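Long-range contact in uncharacterized protein (Leptospira interrogans serogroup Icterohaemorrhagiae serovar copenhageni, PDB 6ULO), which is of unknown function but probably spans the membrane with one part and has a Rossmann-like alpha/beta domain: residues 197-202 / 234-239. Numbering follows the deposited sequence.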
ATOM      1  N   ASN A 197      11.023   1.431  -7.663  1.00 11.56           N
ATOM      2  CA  ASN A 197      10.144   1.633  -8.807  1.00 11.69           C
ATOM      3  C   ASN A 197       9.545   0.286  -9.181  1.00 11.69           C
ATOM      4  O   ASN A 197      10.277  -0.704  -9.278  1.00 11.15           O
ATOM      5  CB  ASN A 197      11.022   2.161  -9.957  1.00 14.01           C
ATOM      6  CG  ASN A 197      10.233   2.655 -11.175  1.00 17.38           C
ATOM      7  OD1 ASN A 197       9.080   2.341 -11.379  1.00 16.74           O
ATOM      8  ND2 ASN A 197      10.927   3.373 -12.030  1.00 21.90           N
ATOM      9  N   LEU A 198       8.239   0.253  -9.440  1.00 12.30           N
ATOM     10  CA  LEU A 198       7.653  -0.964 -10.020  1.00 12.45           C
ATOM     11  C   LEU A 198       8.386  -1.420 -11.275  1.00 13.31           C
ATOM     12  O   LEU A 198       8.434  -2.619 -11.560  1.00 14.19           O
ATOM     13  CB  LEU A 198       6.187  -0.754 -10.387  1.00 12.56           C
ATOM     14  CG  LEU A 198       5.222  -0.497  -9.220  1.00 11.74           C
ATOM     15  CD1 LEU A 198       3.869  -0.097  -9.750  1.00 13.50           C
ATOM     16  CD2 LEU A 198       5.123  -1.737  -8.344  1.00 13.83           C
ATOM     17  N   LEU A 199       8.962  -0.480 -12.025  1.00 13.34           N
ATOM     18  CA  LEU A 199       9.672  -0.780 -13.262  1.00 13.76           C
ATOM     19  C   LEU A 199      11.181  -0.854 -13.073  1.00 13.86           C
ATOM     20  O   LEU A 199      11.918  -0.989 -14.059  1.00 15.62           O
ATOM     21  CB  LEU A 199       9.338   0.305 -14.277  1.00 15.67           C
ATOM     22  CG  LEU A 199       7.826   0.545 -14.467  1.00 17.73           C
ATOM     23  CD1 LEU A 199       7.580   1.451 -15.672  1.00 19.83           C
ATOM     24  CD2 LEU A 199       7.030  -0.747 -14.589  1.00 18.53           C
ATOM     25  N   GLY A 200      11.660  -0.778 -11.825  1.00 13.75           N
ATOM     26  CA  GLY A 200      13.077  -0.896 -11.514  1.00 13.77           C
ATOM     27  C   GLY A 200      13.583  -2.330 -11.564  1.00 13.49           C
ATOM     28  O   GLY A 200      12.841  -3.295 -11.771  1.00 14.59           O
ATOM     29  N   ASN A 201      14.889  -2.474 -11.336  1.00 14.40           N
ATOM     30  CA  ASN A 201      15.532  -3.783 -11.418  1.00 16.90           C
ATOM     31  C   ASN A 201      16.171  -4.243 -10.115  1.00 16.68           C
ATOM     32  O   ASN A 201      16.856  -5.274 -10.104  1.00 18.04           O
ATOM     33  CB  ASN A 201      16.516  -3.871 -12.605  1.00 18.85           C
ATOM     34  CG  ASN A 201      17.715  -2.896 -12.497  1.00 22.61           C
ATOM     35  OD1 ASN A 201      17.969  -2.319 -11.454  1.00 23.78           O
ATOM     36  ND2 ASN A 201      18.459  -2.737 -13.596  1.00 24.81           N
ATOM     37  N   ILE A 202      16.014  -3.502  -9.028  1.00 13.63           N
ATOM     38  CA  ILE A 202      16.616  -3.896  -7.754  0.60 13.46           C
ATOM     39  C   ILE A 202      15.558  -4.215  -6.699  1.00 11.95           C
ATOM     40  O   ILE A 202      15.567  -5.294  -6.105  1.00 12.30           O
ATOM     41  CB  ILE A 202      17.570  -2.808  -7.225  0.60 14.46           C
ATOM     42  CG1 ILE A 202      18.863  -2.719  -8.049  0.60 15.56           C
ATOM     43  CG2 ILE A 202      17.952  -3.074  -5.772  0.60 14.20           C
ATOM     44  CD1 ILE A 202      19.653  -1.448  -7.770  0.60 17.32           C
ATOM     45  N   GLN A 234       9.849  -6.014 -19.151  1.00 16.76           N
ATOM     46  CA  GLN A 234      10.503  -7.239 -18.706  1.00 17.07           C
ATOM     47  C   GLN A 234      10.882  -7.215 -17.226  1.00 15.88           C
ATOM     48  O   GLN A 234      10.718  -8.222 -16.531  1.00 16.16           O
ATOM     49  CB  GLN A 234      11.734  -7.479 -19.561  1.00 19.59           C
ATOM     50  CG  GLN A 234      12.322  -8.841 -19.383  1.00 22.09           C
ATOM     51  CD  GLN A 234      11.356  -9.912 -19.794  1.00 25.23           C
ATOM     52  OE1 GLN A 234      10.774  -9.855 -20.888  1.00 26.98           O
ATOM     53  NE2 GLN A 234      11.146 -10.886 -18.916  1.00 26.56           N
ATOM     54  N   GLU A 235      11.422  -6.101 -16.724  1.00 15.75           N
ATOM     55  CA  GLU A 235      11.868  -6.115 -15.333  1.00 16.69           C
ATOM     56  C   GLU A 235      10.702  -6.319 -14.376  1.00 14.47           C
ATOM     57  O   GLU A 235      10.844  -7.005 -13.365  1.00 14.99           O
ATOM     58  CB  GLU A 235      12.650  -4.855 -14.980  1.00 19.45           C
ATOM     59  CG  GLU A 235      14.101  -4.804 -15.518  1.00 22.03           C
ATOM     60  CD  GLU A 235      15.090  -5.910 -14.987  1.00 24.67           C
ATOM     61  OE1 GLU A 235      14.888  -6.542 -13.910  1.00 25.19           O
ATOM     62  OE2 GLU A 235      16.124  -6.143 -15.659  1.00 26.50           O
ATOM     63  N   PHE A 236       9.531  -5.765 -14.697  1.00 13.71           N
ATOM     64  CA  PHE A 236       8.352  -5.955 -13.864  1.00 13.16           C
ATOM     65  C   PHE A 236       7.854  -7.388 -13.965  1.00 13.08           C
ATOM     66  O   PHE A 236       7.495  -8.009 -12.954  1.00 13.89           O
ATOM     67  CB  PHE A 236       7.272  -4.969 -14.306  1.00 12.93           C
ATOM     68  CG  PHE A 236       5.972  -5.107 -13.568  1.00 12.66           C
ATOM     69  CD1 PHE A 236       5.734  -4.388 -12.413  1.00 13.22           C
ATOM     70  CD2 PHE A 236       4.940  -5.887 -14.069  1.00 12.84           C
ATOM     71  CE1 PHE A 236       4.505  -4.491 -11.743  1.00 13.74           C
ATOM     72  CE2 PHE A 236       3.724  -5.997 -13.414  1.00 13.27           C
ATOM     73  CZ  PHE A 236       3.499  -5.309 -12.239  1.00 12.91           C
ATOM     74  N   LYS A 237       7.876  -7.961 -15.175  1.00 13.45           N
ATOM     75  CA  LYS A 237       7.495  -9.354 -15.294  1.00 13.34           C
ATOM     76  C   LYS A 237       8.397 -10.230 -14.428  1.00 13.25           C
ATOM     77  O   LYS A 237       7.917 -11.091 -13.684  1.00 13.95           O
ATOM     78  CB  LYS A 237       7.598  -9.786 -16.754  1.00 14.63           C
ATOM     79  CG  LYS A 237       6.609  -9.106 -17.687  1.00 15.54           C
ATOM     80  CD  LYS A 237       6.897  -9.482 -19.151  1.00 16.84           C
ATOM     81  CE  LYS A 237       5.832  -8.943 -20.050  1.00 17.93           C
ATOM     82  NZ  LYS A 237       6.095  -9.353 -21.447  1.00 19.26           N
ATOM     83  N   ASN A 238       9.713 -10.027 -14.521  1.00 13.93           N
ATOM     84  CA  ASN A 238      10.638 -10.839 -13.738  1.00 14.53           C
ATOM     85  C   ASN A 238      10.412 -10.664 -12.246  1.00 13.12           C
ATOM     86  O   ASN A 238      10.439 -11.644 -11.489  1.00 13.40           O
ATOM     87  CB  ASN A 238      12.083 -10.459 -14.059  1.00 16.84           C
ATOM     88  CG  ASN A 238      12.517 -10.923 -15.400  1.00 19.52           C
ATOM     89  OD1 ASN A 238      11.845 -11.715 -16.068  1.00 21.75           O
ATOM     90  ND2 ASN A 238      13.656 -10.423 -15.821  1.00 20.22           N
ATOM     91  N   SER A 239      10.199  -9.424 -11.795  1.00 13.03           N
ATOM     92  CA  SER A 239      10.064  -9.242 -10.354  0.59 13.02           C
ATOM     93  C   SER A 239       8.764  -9.857  -9.833  1.00 12.70           C
ATOM     94  O   SER A 239       8.771 -10.462  -8.758  1.00 13.48           O
ATOM     95  CB  SER A 239      10.229  -7.778  -9.935  0.59 13.81           C
ATOM     96  OG  SER A 239       9.232  -6.990 -10.532  0.59 14.28           O
TER
HETATM   97  O   HOH W   1      10.376  -4.482 -11.152  1.00 17.51           O
HETATM   98  O   HOH W   2      16.558  -7.759 -11.192  1.00 33.37           O
HETATM   99  O   HOH W   3      17.269  -3.712 -16.394  1.00 35.74           O
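L198 and L199 meet F236 where a type I beta turn, N197 to G200, packs against helix 234-241 of a Rossmann-like domain; the turn belongs to the loop joining edge strand 191-195 to helix 203-214. The apolar part is small. F236 has CG anti to the backbone N (chi1 177°), and the ring receives L198 O near its plane, at the CD1 edge, 3.3 Å away. A carbonyl oxygen suits the hydrogen-bearing rim of an aromatic ring. L198 CB lies 4.2 Å from the same CD1, and L199 brings CD2 to F236 CB. Beyond this contact L198 packs on F223 and A226, F236 on F286 and L290, which suits both to a buried place.

No direct hydrogen bond joins the segments; water does. One molecule hydrogen-bonds L198 O, G200 O and, in the conformer described, S239 OG, a short hydroxyl side chain whose leg of the bridge is less certain. E235 and N201 meet at the more exposed border, where polar side chains can use solvent: the bent E235 chain sets its carboxylate beside N201 CB, and a water between E235 OE2 and N201 ND2 links acid to amide.

Within the turn, N197 is suited by its short amide side chain, which forms an Asx turn: L199 N donates to N197 OD1 almost straight (169°), from above the carbonyl plane. The turn is closed by G200 N giving its hydrogen to N197 O at 2.9 Å, while G200 O comes within 3.6 Å of E235 CB.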